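Local coordinates for DNA-binding protein HU (Anabaena sp., PDB 1P71), which binds, bends and wraps DNA as a homodimer, stabilising it against denaturation, and is essential for heterocyst differentiation, at residues G4-D8 with A21-L25. Sequence-based numbering, arbitrary orientation.
Sequences GELVD and ADAVL
Val-7 lays both its methyls over one face of the peptide group that joins Ala-21 to Asp-22. CG1 stands above the amide nitrogen, 3.5 Å from Asp-22 N, while CG2 lies farther along the helix, 3.7 Å from Asp-22 CA. Beside that peptide, Val-7 CG1 also presses on the lone methyl of Ala-21, whose CB is 3.5 Å away. With CG1 anti to the backbone N (chi1 172°) and CG2 anti to the carbonyl carbon, the first methyl reaches Ala-21 and the second turns to Leu-25, CG2 to CD2 at 4.1 Å, while both rest on Asp-22. Of the Asp-22 side chain it is CB that joins in, 3.9 Å from Val-7 CG2. A second apolar meeting lies next to this wedge, where Leu-6 and Leu-25 cross at about a right angle and touch through their CD2 methyls (3.7 Å). Cut back to an alanine here, the side chain of Val-7 would lose both methyls, which would probably open a gap over the Ala-21 to Asp-22 peptide and deprive Leu-25 CD2 of one of its neighbours. The arrangement illustrates how a small residue opens the way to a helix backbone: Ala-21, with only a methyl, lets the Val-7 side chain reach the main chain of helix 18-37, the CA atoms of Val-7 and Ala-21 being 5.4 Å apart. Helices 3-14 and 18-37 form the pair of obliquely packed helices that begins the HU fold. Their local axes are inclined at 114° and approach to 9.5 Å, and Val-10 and Ala-11 of the former helix continue the cover over Ala-21. The second subunit completes the dimer core, where its own helix 18-37 packs Thr-31 on Leu-6 and Ala-28 on Leu-25.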
loop_
_atom_site.group_PDB
_atom_site.type_symbol
_atom_site.label_atom_id
_atom_site.label_comp_id
_atom_site.label_asym_id
_atom_site.label_seq_id
_atom_site.Cartn_x
_atom_site.Cartn_y
_atom_site.Cartn_z
ATOM N N GLY C 4 -10.350 8.298 9.935
ATOM C CA GLY C 4 -11.403 9.292 10.092
ATOM C C GLY C 4 -11.324 10.440 9.102
ATOM O O GLY C 4 -12.323 10.772 8.467
ATOM N N GLU C 5 -10.132 11.023 8.953
ATOM C CA GLU C 5 -9.904 12.149 8.042
ATOM C C GLU C 5 -10.066 11.785 6.563
ATOM O O GLU C 5 -10.562 12.596 5.771
ATOM C CB GLU C 5 -8.511 12.732 8.274
ATOM C CG GLU C 5 -8.500 13.844 9.302
ATOM C CD GLU C 5 -7.260 13.839 10.175
ATOM O OE1 GLU C 5 -7.256 14.573 11.188
ATOM O OE2 GLU C 5 -6.289 13.124 9.858
ATOM N N LEU C 6 -9.632 10.569 6.214
ATOM C CA LEU C 6 -9.792 10.009 4.874
ATOM C C LEU C 6 -11.258 9.793 4.546
ATOM O O LEU C 6 -11.702 10.156 3.468
ATOM C CB LEU C 6 -9.006 8.683 4.723
ATOM C CG LEU C 6 -9.117 7.927 3.385
ATOM C CD1 LEU C 6 -8.600 8.763 2.224
ATOM C CD2 LEU C 6 -8.395 6.584 3.414
ATOM N N VAL C 7 -12.002 9.206 5.480
ATOM C CA VAL C 7 -13.446 9.050 5.327
ATOM C C VAL C 7 -14.115 10.404 5.036
ATOM O O VAL C 7 -14.888 10.523 4.080
ATOM C CB VAL C 7 -14.073 8.362 6.554
ATOM C CG1 VAL C 7 -15.592 8.387 6.474
ATOM C CG2 VAL C 7 -13.595 6.926 6.655
ATOM N N ASP C 8 -13.767 11.415 5.840
ATOM C CA ASP C 8 -14.245 12.792 5.680
ATOM C C ASP C 8 -14.095 13.298 4.254
ATOM O O ASP C 8 -15.053 13.767 3.647
ATOM C CB ASP C 8 -13.458 13.729 6.598
ATOM C CG ASP C 8 -13.909 13.664 8.039
ATOM O OD1 ASP C 8 -14.912 12.970 8.343
ATOM O OD2 ASP C 8 -13.306 14.283 8.944
ATOM N N ALA C 21 -18.766 5.931 3.675
ATOM C CA ALA C 21 -17.382 5.979 3.252
ATOM C C ALA C 21 -16.616 5.095 4.214
ATOM O O ALA C 21 -15.823 4.224 3.782
ATOM C CB ALA C 21 -16.835 7.373 3.309
ATOM N N ASP C 22 -16.884 5.255 5.513
ATOM C CA ASP C 22 -16.228 4.389 6.508
ATOM C C ASP C 22 -16.564 2.905 6.308
ATOM O O ASP C 22 -15.679 2.055 6.377
ATOM C CB ASP C 22 -16.574 4.818 7.936
ATOM C CG ASP C 22 -16.061 3.837 8.971
ATOM O OD1 ASP C 22 -16.886 3.118 9.586
ATOM O OD2 ASP C 22 -14.842 3.695 9.208
ATOM N N ALA C 23 -17.840 2.612 6.065
ATOM C CA ALA C 23 -18.299 1.251 5.811
ATOM C C ALA C 23 -17.576 0.629 4.610
ATOM O O ALA C 23 -16.981 -0.455 4.712
ATOM C CB ALA C 23 -19.819 1.238 5.603
ATOM N N VAL C 24 -17.612 1.332 3.477
ATOM C CA VAL C 24 -17.002 0.822 2.254
ATOM C C VAL C 24 -15.465 0.769 2.372
ATOM O O VAL C 24 -14.830 -0.196 1.939
ATOM C CB VAL C 24 -17.452 1.648 1.011
ATOM C CG1 VAL C 24 -16.715 1.191 -0.256
ATOM C CG2 VAL C 24 -18.961 1.564 0.816
ATOM N N LEU C 25 -14.868 1.783 2.985
ATOM C CA LEU C 25 -13.415 1.767 3.157
ATOM C C LEU C 25 -12.949 0.608 4.062
ATOM O O LEU C 25 -11.989 -0.082 3.725
ATOM C CB LEU C 25 -12.879 3.124 3.640
ATOM C CG LEU C 25 -11.373 3.184 3.905
ATOM C CD1 LEU C 25 -10.542 3.190 2.586
ATOM C CD2 LEU C 25 -11.000 4.357 4.821
#